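Local coordinates for protein monoacylglycerol lipase (Palaeococcus ferrophilus, PDB 6QE2) that probably hydrolyses monoacylglycerols to glycerol and free fatty acid, as a lipase of the alpha/beta-hydrolase fold, at residues A[17-22]-A[68-73]; A[193-198]-A[216-221]; A[210-215]-A[223-228]. One frame throughout, in Å; residues are numbered along the deposited sequence.

How the contacts relate
All three contacts pack a helix, or the chain leaving it, against the one central sheet. Contact 1 brings helix 63-77 onto strand 15-19, with its centre about 20 Å from that of contact 2 and about 22 Å from that of contact 3. Contacts 2 and 3 have centres about 8 Å apart and share helix 209-217. Their strands, 195-200 and 223-228, are sheet neighbours, probably bonded from Met-226 N to Leu-197 O at 2.8 Å. Contact 1 reaches the putative active site, as Val-19 touches the probable nucleophile elbow. The side chains of Val-19 and Ser-211 are each about 11 Å from a bound lauryl dimethylamine-N-oxide.

Contact 1. Residues A[17-22]-A[68-73]; sequences VLVHGL and KIIDSI
Val-17 lays its methyls against the two methyls of Ile-73, and the two side chains meet at a slant. Val-17 CG2 is 3.9 Å from Ile-73 CG2. Its other methyl, CG1, lies 4.2 Å from Ile-73 CD1. Each branch of the valine therefore has its own methyl partner. In Ile-73, CG2 stands anti to the backbone N (chi1 -66° for the CG1 branch), which turns this methyl toward the strand. Two residues further along the strand, Val-19 meets Ile-70. Here a single pair of methyls carries the contact, with Val-19 CG2 4.1 Å from Ile-70 CD1, and the side chains run nearly square to each other. The backbones stay well apart, the nearest CA atoms being those of Val-17 and Ile-70 at 7.9 Å. No hydrogen bond spans the contact, so it is purely apolar and fully buried.

The polar groups bond within their own segment or to residues outside the contact, and none bonds across it. On the helix, Ser-72 OG reaches back to Ile-69 O at 2.6 Å, in the carbonyl plane and on a lone pair. That oxygen also accepts the helical bond from Ile-73 N. After the strand, His-20 ND1 bonds to Gly-21 O at 2.8 Å, and Trp-48 N pairs with the other ring nitrogen. Both bonds help to fix the imidazole.

Ile-70 also meets Thr-92 and Tyr-96 of helix 88-99, while Ile-73 extends over Tyr-44 and Phe-46 of strand 42-46. Helix 63-77 links strand 42-46 to strand 82-86 and crosses strand 15-19, which lies between them. This is a beta-alpha-beta crossover of the alpha/beta-hydrolase fold. In this family the His-Gly turn after such a strand commonly helps form the oxyanion hole, and Leu-22 next to it touches the bound detergent.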
ATOM      1  N   VAL A  17       2.667  10.896   2.314  1.00 20.92           N
ATOM      2  CA  VAL A  17       1.941  10.109   3.294  1.00 22.94           C
ATOM      3  C   VAL A  17       2.205   8.650   2.982  1.00 22.81           C
ATOM      4  O   VAL A  17       1.984   8.208   1.875  1.00 21.79           O
ATOM      5  CB  VAL A  17       0.432  10.372   3.258  1.00 18.66           C
ATOM      6  CG1 VAL A  17      -0.274   9.469   4.246  1.00 23.84           C
ATOM      7  CG2 VAL A  17       0.137  11.824   3.575  1.00 23.43           C
ATOM      8  N   LEU A  18       2.685   7.922   3.976  1.00 24.18           N
ATOM      9  CA  LEU A  18       3.018   6.521   3.822  1.00 25.13           C
ATOM     10  C   LEU A  18       1.901   5.618   4.314  1.00 22.98           C
ATOM     11  O   LEU A  18       1.468   5.732   5.440  1.00 22.83           O
ATOM     12  CB  LEU A  18       4.298   6.211   4.586  1.00 27.44           C
ATOM     13  CG  LEU A  18       4.634   4.732   4.714  1.00 39.05           C
ATOM     14  CD1 LEU A  18       5.377   4.276   3.478  1.00 44.84           C
ATOM     15  CD2 LEU A  18       5.458   4.468   5.953  1.00 38.61           C
ATOM     16  N   VAL A  19       1.465   4.709   3.456  1.00 20.10           N
ATOM     17  CA  VAL A  19       0.376   3.794   3.758  1.00 22.52           C
ATOM     18  C   VAL A  19       0.854   2.350   3.608  1.00 23.83           C
ATOM     19  O   VAL A  19       1.046   1.873   2.504  1.00 22.50           O
ATOM     20  CB  VAL A  19      -0.814   4.069   2.827  1.00 21.46           C
ATOM     21  CG1 VAL A  19      -2.018   3.255   3.236  1.00 24.52           C
ATOM     22  CG2 VAL A  19      -1.150   5.546   2.829  1.00 23.45           C
ATOM     23  N   HIS A  20       1.042   1.668   4.744  1.00 22.96           N
ATOM     24  CA  HIS A  20       1.562   0.293   4.752  1.00 22.66           C
ATOM     25  C   HIS A  20       0.458  -0.701   4.361  1.00 21.08           C
ATOM     26  O   HIS A  20      -0.686  -0.337   4.119  1.00 23.45           O
ATOM     27  CB  HIS A  20       2.196  -0.062   6.126  1.00 23.52           C
ATOM     28  CG  HIS A  20       1.227  -0.193   7.277  1.00 21.13           C
ATOM     29  ND1 HIS A  20       0.347  -1.266   7.382  1.00 25.36           N
ATOM     30  CD2 HIS A  20       1.016   0.573   8.370  1.00 22.72           C
ATOM     31  CE1 HIS A  20      -0.368  -1.140   8.481  1.00 21.41           C
ATOM     32  NE2 HIS A  20       0.021  -0.037   9.108  1.00 24.08           N
ATOM     33  N   GLY A  21       0.870  -1.969   4.278  1.00 24.44           N
ATOM     34  CA  GLY A  21       0.017  -3.035   3.791  1.00 21.74           C
ATOM     35  C   GLY A  21      -0.498  -3.925   4.924  1.00 24.99           C
ATOM     36  O   GLY A  21      -0.298  -3.666   6.110  1.00 25.13           O
ATOM     37  N   LEU A  22      -1.114  -5.047   4.525  1.00 22.94           N
ATOM     38  CA  LEU A  22      -1.827  -5.874   5.488  1.00 25.08           C
ATOM     39  C   LEU A  22      -0.830  -6.572   6.382  1.00 23.09           C
ATOM     40  O   LEU A  22       0.095  -7.204   5.887  1.00 25.74           O
ATOM     41  CB  LEU A  22      -2.628  -6.961   4.710  1.00 23.61           C
ATOM     42  CG  LEU A  22      -3.316  -8.019   5.589  1.00 23.62           C
ATOM     43  CD1 LEU A  22      -4.437  -7.422   6.397  1.00 26.87           C
ATOM     44  CD2 LEU A  22      -3.897  -9.070   4.675  1.00 27.72           C
ATOM     45  N   LYS A  68     -10.299   7.435   5.280  1.00 23.77           N
ATOM     46  CA  LYS A  68     -10.745   8.472   6.198  1.00 25.59           C
ATOM     47  C   LYS A  68      -9.568   8.958   7.049  1.00 25.15           C
ATOM     48  O   LYS A  68      -9.499  10.118   7.396  1.00 27.06           O
ATOM     49  CB  LYS A  68     -11.891   7.980   7.074  1.00 29.69           C
ATOM     50  CG  LYS A  68     -13.217   7.972   6.344  1.00 29.07           C
ATOM     51  CD  LYS A  68     -14.350   7.470   7.212  1.00 43.14           C
ATOM     52  CE  LYS A  68     -15.648   7.421   6.423  1.00 52.74           C
ATOM     53  NZ  LYS A  68     -15.708   6.237   5.524  1.00 55.90           N
ATOM     54  N   ILE A  69      -8.647   8.061   7.380  1.00 22.82           N
ATOM     55  CA  ILE A  69      -7.451   8.431   8.120  1.00 24.46           C
ATOM     56  C   ILE A  69      -6.627   9.379   7.246  1.00 23.63           C
ATOM     57  O   ILE A  69      -6.149  10.396   7.706  1.00 23.57           O
ATOM     58  CB  ILE A  69      -6.627   7.202   8.528  1.00 28.22           C
ATOM     59  CG1 ILE A  69      -7.337   6.447   9.649  1.00 27.36           C
ATOM     60  CG2 ILE A  69      -5.234   7.601   8.978  1.00 23.30           C
ATOM     61  CD1 ILE A  69      -6.838   5.037   9.844  1.00 24.55           C
ATOM     62  N   ILE A  70      -6.511   9.060   5.964  1.00 21.48           N
ATOM     63  CA  ILE A  70      -5.784   9.915   5.033  1.00 22.81           C
ATOM     64  C   ILE A  70      -6.456  11.289   4.939  1.00 23.80           C
ATOM     65  O   ILE A  70      -5.783  12.297   4.892  1.00 24.35           O
ATOM     66  CB  ILE A  70      -5.642   9.277   3.644  1.00 24.48           C
ATOM     67  CG1 ILE A  70      -4.803   8.004   3.726  1.00 21.08           C
ATOM     68  CG2 ILE A  70      -5.020  10.256   2.667  1.00 22.48           C
ATOM     69  CD1 ILE A  70      -4.908   7.132   2.499  1.00 24.16           C
ATOM     70  N   ASP A  71      -7.786  11.319   4.930  1.00 23.13           N
ATOM     71  CA  ASP A  71      -8.537  12.567   4.922  1.00 26.03           C
ATOM     72  C   ASP A  71      -8.089  13.428   6.096  1.00 23.51           C
ATOM     73  O   ASP A  71      -7.794  14.592   5.939  1.00 23.98           O
ATOM     74  CB  ASP A  71     -10.031  12.305   5.094  1.00 25.06           C
ATOM     75  CG  ASP A  71     -10.707  11.856   3.828  1.00 31.38           C
ATOM     76  OD1 ASP A  71     -10.180  12.075   2.732  1.00 29.08           O
ATOM     77  OD2 ASP A  71     -11.800  11.287   3.944  1.00 28.96           O
ATOM     78  N   SER A  72      -8.071  12.831   7.280  1.00 24.93           N
ATOM     79  CA  SER A  72      -7.657  13.504   8.496  1.00 24.26           C
ATOM     80  C   SER A  72      -6.223  14.014   8.422  1.00 26.51           C
ATOM     81  O   SER A  72      -5.933  15.091   8.902  1.00 24.10           O
ATOM     82  CB  SER A  72      -7.834  12.585   9.708  1.00 28.83           C
ATOM     83  OG  SER A  72      -6.740  11.717   9.882  1.00 32.66           O
ATOM     84  N   ILE A  73      -5.331  13.235   7.823  1.00 23.44           N
ATOM     85  CA  ILE A  73      -3.944  13.669   7.707  1.00 22.51           C
ATOM     86  C   ILE A  73      -3.837  14.873   6.782  1.00 24.23           C
ATOM     87  O   ILE A  73      -3.093  15.820   7.062  1.00 26.09           O
ATOM     88  CB  ILE A  73      -3.066  12.499   7.223  1.00 22.19           C
ATOM     89  CG1 ILE A  73      -3.010  11.399   8.289  1.00 22.72           C
ATOM     90  CG2 ILE A  73      -1.664  12.988   6.869  1.00 23.01           C
ATOM     91  CD1 ILE A  73      -2.366  10.108   7.795  1.00 27.67           C
TER

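Contact 2. Residues A[193-198]-A[216-221]; sequences APVLLL and EELKVK
Val-195 and Leu-218 make the first apolar pair, their methyl ends meeting head-on. Val-195 CG1 is 3.9 Å from Leu-218 CD1, and the same leucine methyl is 4.1 Å from Val-195 CB. The other methyl of the valine serves a second residue. Val-195 CG2 lies 4.2 Å from Val-220 CG1, with these two side chains set at a slant. One strand valine thus divides its branches between two residues of the chain that follows the helix.

A different kind of contact joins Val-220 to the backbone. Its CG2 comes within 3.6 Å of Ala-193 O, and its CG1 within 4.0 Å of the same atom. Val-220 CG1 sits between the backbone N and the carbonyl carbon (chi1 63°), and both methyls come to face this oxygen. Ala-193 O is buried here and finds no hydrogen-bond partner in the model. Replacing Val-220 by an alanine would probably open a gap beside Ala-193 O and deprive Val-195 CG2 of its methyl partner.

No hydrogen bond crosses between the segments. Within 216-221, Lys-219 curls back so that its NZ bonds to Leu-218 O at 3.1 Å. The amine sits well above the carbonyl plane, 61° out of it, and so misses the lone pairs. A second approach, to Glu-217 O, is weak.

Leu-218 is the first residue to leave helical geometry after helix 209-217, and it also rests on Ile-191. Val-195 touches Val-107 of strand 106-110 on one side in the sheet. On the other, its backbone bonds to Asp-222 and Thr-224, where strand 223-228 starts. The contact thus packs the loop of a beta-alpha-beta unit against the first strand of that unit, while Pro-194 and Leu-196 meet Trp-252 of helix 242-256.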
ATOM      1  N   ALA A 193      -4.343  12.993 -10.671  1.00 29.14           N
ATOM      2  CA  ALA A 193      -2.969  13.261 -10.257  1.00 26.10           C
ATOM      3  C   ALA A 193      -2.001  12.291 -10.958  1.00 27.56           C
ATOM      4  O   ALA A 193      -2.401  11.202 -11.366  1.00 27.56           O
ATOM      5  CB  ALA A 193      -2.848  13.115  -8.736  1.00 29.30           C
ATOM      6  N   PRO A 194      -0.722  12.627 -11.048  1.00 24.38           N
ATOM      7  CA  PRO A 194       0.249  11.705 -11.649  1.00 24.15           C
ATOM      8  C   PRO A 194       0.375  10.406 -10.861  1.00 33.02           C
ATOM      9  O   PRO A 194       0.230  10.380  -9.639  1.00 26.41           O
ATOM     10  CB  PRO A 194       1.561  12.501 -11.620  1.00 31.76           C
ATOM     11  CG  PRO A 194       1.126  13.923 -11.615  1.00 33.95           C
ATOM     12  CD  PRO A 194      -0.127  13.951 -10.784  1.00 28.37           C
ATOM     13  N   VAL A 195       0.668   9.324 -11.583  1.00 26.27           N
ATOM     14  CA  VAL A 195       0.675   7.970 -11.034  1.00 24.75           C
ATOM     15  C   VAL A 195       2.002   7.292 -11.348  1.00 22.26           C
ATOM     16  O   VAL A 195       2.500   7.375 -12.476  1.00 27.39           O
ATOM     17  CB  VAL A 195      -0.491   7.126 -11.597  1.00 24.40           C
ATOM     18  CG1 VAL A 195      -0.357   5.657 -11.166  1.00 24.98           C
ATOM     19  CG2 VAL A 195      -1.828   7.705 -11.185  1.00 25.76           C
ATOM     20  N   LEU A 196       2.560   6.600 -10.355  1.00 23.66           N
ATOM     21  CA  LEU A 196       3.685   5.690 -10.552  1.00 23.53           C
ATOM     22  C   LEU A 196       3.327   4.344  -9.938  1.00 23.46           C
ATOM     23  O   LEU A 196       2.988   4.272  -8.752  1.00 22.24           O
ATOM     24  CB  LEU A 196       4.969   6.242  -9.921  1.00 22.46           C
ATOM     25  CG  LEU A 196       6.175   5.300  -9.864  1.00 23.82           C
ATOM     26  CD1 LEU A 196       6.643   4.893 -11.273  1.00 24.04           C
ATOM     27  CD2 LEU A 196       7.317   5.938  -9.070  1.00 26.82           C
ATOM     28  N   LEU A 197       3.385   3.284 -10.744  1.00 22.75           N
ATOM     29  CA  LEU A 197       3.176   1.921 -10.279  1.00 25.10           C
ATOM     30  C   LEU A 197       4.490   1.155 -10.369  1.00 22.91           C
ATOM     31  O   LEU A 197       5.187   1.233 -11.384  1.00 27.37           O
ATOM     32  CB  LEU A 197       2.109   1.225 -11.135  1.00 22.96           C
ATOM     33  CG  LEU A 197       0.783   1.974 -11.278  1.00 23.15           C
ATOM     34  CD1 LEU A 197      -0.113   1.250 -12.271  1.00 23.75           C
ATOM     35  CD2 LEU A 197       0.080   2.085  -9.930  1.00 22.76           C
ATOM     36  N   LEU A 198       4.816   0.400  -9.320  1.00 22.60           N
ATOM     37  CA  LEU A 198       6.043  -0.389  -9.270  1.00 21.79           C
ATOM     38  C   LEU A 198       5.691  -1.834  -8.946  1.00 24.49           C
ATOM     39  O   LEU A 198       5.021  -2.096  -7.941  1.00 26.86           O
ATOM     40  CB  LEU A 198       7.023   0.152  -8.221  1.00 24.89           C
ATOM     41  CG  LEU A 198       7.369   1.636  -8.261  1.00 28.77           C
ATOM     42  CD1 LEU A 198       6.830   2.287  -7.007  1.00 29.42           C
ATOM     43  CD2 LEU A 198       8.866   1.850  -8.360  1.00 29.68           C
ATOM     44  N   GLU A 216      -3.269   0.768 -18.268  1.00 26.97           N
ATOM     45  CA  GLU A 216      -4.029   0.957 -19.494  1.00 27.30           C
ATOM     46  C   GLU A 216      -5.404   1.579 -19.245  1.00 32.04           C
ATOM     47  O   GLU A 216      -5.947   2.252 -20.094  1.00 33.87           O
ATOM     48  CB  GLU A 216      -4.074  -0.344 -20.293  1.00 26.50           C
ATOM     49  CG  GLU A 216      -2.698  -0.975 -20.316  1.00 32.40           C
ATOM     50  CD  GLU A 216      -2.470  -1.974 -21.421  1.00 50.62           C
ATOM     51  OE1 GLU A 216      -3.396  -2.723 -21.760  1.00 49.72           O
ATOM     52  OE2 GLU A 216      -1.341  -2.016 -21.930  1.00 47.23           O
ATOM     53  N   GLU A 217      -5.959   1.339 -18.066  1.00 29.97           N
ATOM     54  CA  GLU A 217      -7.273   1.852 -17.713  1.00 28.35           C
ATOM     55  C   GLU A 217      -7.225   3.317 -17.312  1.00 31.67           C
ATOM     56  O   GLU A 217      -8.201   4.026 -17.436  1.00 32.01           O
ATOM     57  CB  GLU A 217      -7.881   1.026 -16.582  1.00 30.78           C
ATOM     58  CG  GLU A 217      -8.438  -0.306 -17.036  1.00 31.29           C
ATOM     59  CD  GLU A 217      -8.511  -1.326 -15.924  1.00 41.92           C
ATOM     60  OE1 GLU A 217      -9.087  -2.399 -16.135  1.00 35.93           O
ATOM     61  OE2 GLU A 217      -7.986  -1.053 -14.841  1.00 34.29           O
ATOM     62  N   LEU A 218      -6.083   3.768 -16.822  1.00 28.26           N
ATOM     63  CA  LEU A 218      -5.952   5.149 -16.412  1.00 32.55           C
ATOM     64  C   LEU A 218      -6.065   6.089 -17.599  1.00 36.43           C
ATOM     65  O   LEU A 218      -5.642   5.756 -18.693  1.00 34.39           O
ATOM     66  CB  LEU A 218      -4.609   5.379 -15.741  1.00 25.87           C
ATOM     67  CG  LEU A 218      -4.322   4.720 -14.402  1.00 28.60           C
ATOM     68  CD1 LEU A 218      -2.839   4.820 -14.121  1.00 24.10           C
ATOM     69  CD2 LEU A 218      -5.123   5.371 -13.291  1.00 24.12           C
ATOM     70  N   LYS A 219      -6.630   7.266 -17.364  1.00 35.02           N
ATOM     71  CA  LYS A 219      -6.773   8.273 -18.404  1.00 36.03           C
ATOM     72  C   LYS A 219      -5.816   9.431 -18.189  1.00 42.61           C
ATOM     73  O   LYS A 219      -5.571  10.205 -19.099  1.00 39.05           O
ATOM     74  CB  LYS A 219      -8.204   8.776 -18.490  1.00 40.76           C
ATOM     75  CG  LYS A 219      -9.137   7.803 -19.183  1.00 50.58           C
ATOM     76  CD  LYS A 219      -8.622   7.409 -20.556  1.00 50.12           C
ATOM     77  CE  LYS A 219      -9.002   5.981 -20.903  1.00 51.94           C
ATOM     78  NZ  LYS A 219      -7.847   5.059 -20.715  1.00 49.81           N
ATOM     79  N   VAL A 220      -5.293   9.560 -16.976  1.00 33.28           N
ATOM     80  CA  VAL A 220      -4.319  10.603 -16.690  1.00 33.51           C
ATOM     81  C   VAL A 220      -3.096  10.379 -17.567  1.00 36.04           C
ATOM     82  O   VAL A 220      -2.664   9.239 -17.791  1.00 34.66           O
ATOM     83  CB  VAL A 220      -3.965  10.607 -15.191  1.00 33.27           C
ATOM     84  CG1 VAL A 220      -3.308   9.290 -14.777  1.00 30.09           C
ATOM     85  CG2 VAL A 220      -3.073  11.790 -14.844  1.00 32.60           C
ATOM     86  N   LYS A 221      -2.548  11.469 -18.103  1.00 35.99           N
ATOM     87  CA  LYS A 221      -1.452  11.337 -19.055  1.00 35.49           C
ATOM     88  C   LYS A 221      -0.131  11.040 -18.360  1.00 30.55           C
ATOM     89  O   LYS A 221       0.659  10.228 -18.854  1.00 32.52           O
ATOM     90  CB  LYS A 221      -1.361  12.592 -19.921  1.00 41.92           C
ATOM     91  CG  LYS A 221      -2.607  12.790 -20.767  1.00 57.30           C
ATOM     92  CD  LYS A 221      -2.585  14.083 -21.552  1.00 69.73           C
ATOM     93  CE  LYS A 221      -3.796  14.158 -22.467  1.00 71.48           C
ATOM     94  NZ  LYS A 221      -5.030  13.689 -21.775  1.00 71.55           N
TER

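Contact 3. Residues A[210-215]-A[223-228]; sequences GSRRLF and KTIMEF
The Phe-215 ring is held between two side chains of the strand. Lys-223 CE lies over one face, 4.1 Å from the ring centroid. Ile-225 CG2 lies over the opposite face, 3.7 Å from the centroid. Both are CH-pi contacts displaced toward the rim. Thr-224 N meets the ring at its edge, in plane. Lys-223 NZ adds a cation-pi contact, 4.7 Å from the centroid.

The second flat group is the Arg-212 guanidinium, which takes Glu-227 side-on at its edge. Arg-212 NE bonds to Glu-227 OE2 at 2.7 Å, on the syn side but tilted out of the carboxylate plane, and nearly straight at nitrogen (172°). Arg-212 NH2 bonds to Glu-227 OE1 at 3.1 Å, meeting it from above the carboxylate plane. The two planes are 37° apart, so the pair is twisted. Arg-212 NH1 has a further salt bridge to Glu-209. Ile-225 CD1 lies against the helix, 4.1 Å from Ser-211 CB and equally close to Arg-212 CG.

With CG wedged between N and C (chi1 57°) and an extended chain beyond, Lys-223 passes the ring and bonds Phe-215 O from NZ at 2.7 Å. The same amine also bonds Leu-218 O. It therefore ties the strand to the C-terminal end of helix 209-217, where the carbonyls and the helix dipole would probably favour a positive charge. Salt bridge, lysine and ring together fix the helix on the edge strand 223-228.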
ATOM      1  N   GLY A 210      -2.321  -7.039 -12.677  1.00 26.40           N
ATOM      2  CA  GLY A 210      -3.311  -6.139 -12.132  1.00 23.64           C
ATOM      3  C   GLY A 210      -2.874  -4.698 -12.347  1.00 24.70           C
ATOM      4  O   GLY A 210      -3.671  -3.877 -12.733  1.00 25.12           O
ATOM      5  N   SER A 211      -1.610  -4.397 -12.087  1.00 24.45           N
ATOM      6  CA  SER A 211      -1.063  -3.063 -12.328  1.00 24.44           C
ATOM      7  C   SER A 211      -1.008  -2.726 -13.820  1.00 26.68           C
ATOM      8  O   SER A 211      -1.259  -1.607 -14.227  1.00 26.47           O
ATOM      9  CB  SER A 211       0.305  -2.890 -11.678  1.00 24.66           C
ATOM     10  OG  SER A 211       0.174  -2.644 -10.307  1.00 25.14           O
ATOM     11  N   ARG A 212      -0.658  -3.712 -14.631  1.00 24.08           N
ATOM     12  CA  ARG A 212      -0.599  -3.498 -16.064  1.00 20.73           C
ATOM     13  C   ARG A 212      -1.979  -3.138 -16.595  1.00 20.37           C
ATOM     14  O   ARG A 212      -2.090  -2.287 -17.442  1.00 25.57           O
ATOM     15  CB  ARG A 212      -0.024  -4.710 -16.795  1.00 21.99           C
ATOM     16  CG  ARG A 212       1.357  -5.126 -16.331  1.00 21.29           C
ATOM     17  CD  ARG A 212       1.981  -6.182 -17.232  1.00 28.92           C
ATOM     18  NE  ARG A 212       3.226  -6.699 -16.681  1.00 25.69           N
ATOM     19  CZ  ARG A 212       3.359  -7.898 -16.139  1.00 30.31           C
ATOM     20  NH1 ARG A 212       2.330  -8.718 -16.093  1.00 33.01           N
ATOM     21  NH2 ARG A 212       4.520  -8.284 -15.651  1.00 32.41           N
ATOM     22  N   ARG A 213      -3.026  -3.805 -16.120  1.00 24.72           N
ATOM     23  CA  ARG A 213      -4.371  -3.457 -16.556  1.00 29.19           C
ATOM     24  C   ARG A 213      -4.754  -2.060 -16.101  1.00 29.45           C
ATOM     25  O   ARG A 213      -5.328  -1.299 -16.840  1.00 25.98           O
ATOM     26  CB  ARG A 213      -5.415  -4.436 -16.046  1.00 25.00           C
ATOM     27  CG  ARG A 213      -5.272  -5.854 -16.537  1.00 27.76           C
ATOM     28  CD  ARG A 213      -5.431  -5.978 -18.038  1.00 34.60           C
ATOM     29  NE  ARG A 213      -4.132  -6.026 -18.679  1.00 39.53           N
ATOM     30  CZ  ARG A 213      -3.725  -5.162 -19.593  1.00 43.23           C
ATOM     31  NH1 ARG A 213      -2.509  -5.271 -20.106  1.00 38.23           N
ATOM     32  NH2 ARG A 213      -4.539  -4.205 -20.002  1.00 39.42           N
ATOM     33  N   LEU A 214      -4.401  -1.723 -14.870  1.00 26.90           N
ATOM     34  CA  LEU A 214      -4.721  -0.415 -14.328  1.00 26.10           C
ATOM     35  C   LEU A 214      -4.041   0.690 -15.123  1.00 21.38           C
ATOM     36  O   LEU A 214      -4.640   1.705 -15.403  1.00 29.24           O
ATOM     37  CB  LEU A 214      -4.328  -0.298 -12.861  1.00 23.32           C
ATOM     38  CG  LEU A 214      -4.695   1.056 -12.259  1.00 27.59           C
ATOM     39  CD1 LEU A 214      -6.195   1.205 -12.158  1.00 28.78           C
ATOM     40  CD2 LEU A 214      -4.056   1.251 -10.905  1.00 23.48           C
ATOM     41  N   PHE A 215      -2.803   0.457 -15.530  1.00 23.55           N
ATOM     42  CA  PHE A 215      -2.059   1.443 -16.276  1.00 28.57           C
ATOM     43  C   PHE A 215      -2.794   1.784 -17.569  1.00 26.50           C
ATOM     44  O   PHE A 215      -2.942   2.938 -17.913  1.00 29.94           O
ATOM     45  CB  PHE A 215      -0.680   0.883 -16.585  1.00 25.36           C
ATOM     46  CG  PHE A 215       0.194   1.813 -17.358  1.00 28.61           C
ATOM     47  CD1 PHE A 215       0.913   2.789 -16.715  1.00 30.13           C
ATOM     48  CD2 PHE A 215       0.304   1.702 -18.725  1.00 34.50           C
ATOM     49  CE1 PHE A 215       1.723   3.639 -17.417  1.00 30.15           C
ATOM     50  CE2 PHE A 215       1.117   2.552 -19.436  1.00 34.50           C
ATOM     51  CZ  PHE A 215       1.825   3.523 -18.778  1.00 27.39           C
ATOM     52  N   LYS A 223       1.353   9.070 -16.322  1.00 29.27           N
ATOM     53  CA  LYS A 223       1.324   7.764 -15.681  1.00 26.96           C
ATOM     54  C   LYS A 223       2.561   6.971 -16.079  1.00 31.45           C
ATOM     55  O   LYS A 223       3.037   7.065 -17.217  1.00 29.72           O
ATOM     56  CB  LYS A 223       0.053   6.993 -16.051  1.00 28.14           C
ATOM     57  CG  LYS A 223      -0.128   6.806 -17.547  1.00 31.94           C
ATOM     58  CD  LYS A 223      -1.413   6.061 -17.865  1.00 31.75           C
ATOM     59  CE  LYS A 223      -1.456   5.669 -19.329  1.00 33.46           C
ATOM     60  NZ  LYS A 223      -2.723   4.972 -19.685  1.00 32.91           N
ATOM     61  N   THR A 224       3.081   6.190 -15.134  1.00 24.60           N
ATOM     62  CA  THR A 224       4.304   5.422 -15.318  1.00 27.39           C
ATOM     63  C   THR A 224       4.158   4.078 -14.621  1.00 29.86           C
ATOM     64  O   THR A 224       3.619   4.005 -13.516  1.00 25.30           O
ATOM     65  CB  THR A 224       5.520   6.180 -14.757  1.00 30.92           C
ATOM     66  OG1 THR A 224       5.639   7.446 -15.415  1.00 27.74           O
ATOM     67  CG2 THR A 224       6.806   5.390 -14.953  1.00 31.45           C
ATOM     68  N   ILE A 225       4.605   3.008 -15.279  1.00 26.68           N
ATOM     69  CA  ILE A 225       4.692   1.700 -14.645  1.00 22.38           C
ATOM     70  C   ILE A 225       6.115   1.180 -14.804  1.00 28.92           C
ATOM     71  O   ILE A 225       6.684   1.232 -15.900  1.00 28.91           O
ATOM     72  CB  ILE A 225       3.656   0.711 -15.212  1.00 22.21           C
ATOM     73  CG1 ILE A 225       3.792  -0.648 -14.525  1.00 26.47           C
ATOM     74  CG2 ILE A 225       3.786   0.583 -16.737  1.00 27.07           C
ATOM     75  CD1 ILE A 225       2.603  -1.567 -14.758  1.00 26.06           C
ATOM     76  N   MET A 226       6.707   0.736 -13.699  1.00 26.64           N
ATOM     77  CA  MET A 226       8.064   0.214 -13.683  1.00 29.21           C
ATOM     78  C   MET A 226       8.059  -1.223 -13.196  1.00 34.31           C
ATOM     79  O   MET A 226       7.548  -1.508 -12.108  1.00 26.76           O
ATOM     80  CB  MET A 226       8.971   1.059 -12.789  1.00 29.22           C
ATOM     81  CG  MET A 226       9.066   2.497 -13.222  1.00 30.83           C
ATOM     82  SD  MET A 226      10.237   3.372 -12.179  1.00 39.24           S
ATOM     83  CE  MET A 226      11.753   2.538 -12.635  1.00 36.54           C
ATOM     84  N   GLU A 227       8.650  -2.116 -13.984  1.00 28.15           N
ATOM     85  CA  GLU A 227       8.748  -3.520 -13.628  1.00 29.48           C
ATOM     86  C   GLU A 227      10.172  -3.857 -13.204  1.00 30.65           C
ATOM     87  O   GLU A 227      11.145  -3.321 -13.741  1.00 32.58           O
ATOM     88  CB  GLU A 227       8.329  -4.407 -14.807  1.00 27.06           C
ATOM     89  CG  GLU A 227       6.970  -4.034 -15.361  1.00 31.09           C
ATOM     90  CD  GLU A 227       6.289  -5.185 -16.059  1.00 33.86           C
ATOM     91  OE1 GLU A 227       6.822  -6.310 -15.986  1.00 39.91           O
ATOM     92  OE2 GLU A 227       5.237  -4.958 -16.688  1.00 38.68           O
ATOM     93  N   PHE A 228      10.284  -4.768 -12.247  1.00 27.08           N
ATOM     94  CA  PHE A 228      11.572  -5.196 -11.709  1.00 29.91           C
ATOM     95  C   PHE A 228      11.669  -6.701 -11.927  1.00 30.93           C
ATOM     96  O   PHE A 228      11.079  -7.491 -11.182  1.00 30.33           O
ATOM     97  CB  PHE A 228      11.705  -4.793 -10.250  1.00 32.96           C
ATOM     98  CG  PHE A 228      11.687  -3.303 -10.050  1.00 31.58           C
ATOM     99  CD1 PHE A 228      10.485  -2.613  -9.994  1.00 27.51           C
ATOM    100  CD2 PHE A 228      12.873  -2.589  -9.967  1.00 34.93           C
ATOM    101  CE1 PHE A 228      10.464  -1.241  -9.843  1.00 26.54           C
ATOM    102  CE2 PHE A 228      12.858  -1.218  -9.807  1.00 31.69           C
ATOM    103  CZ  PHE A 228      11.651  -0.543  -9.742  1.00 29.48           C
TER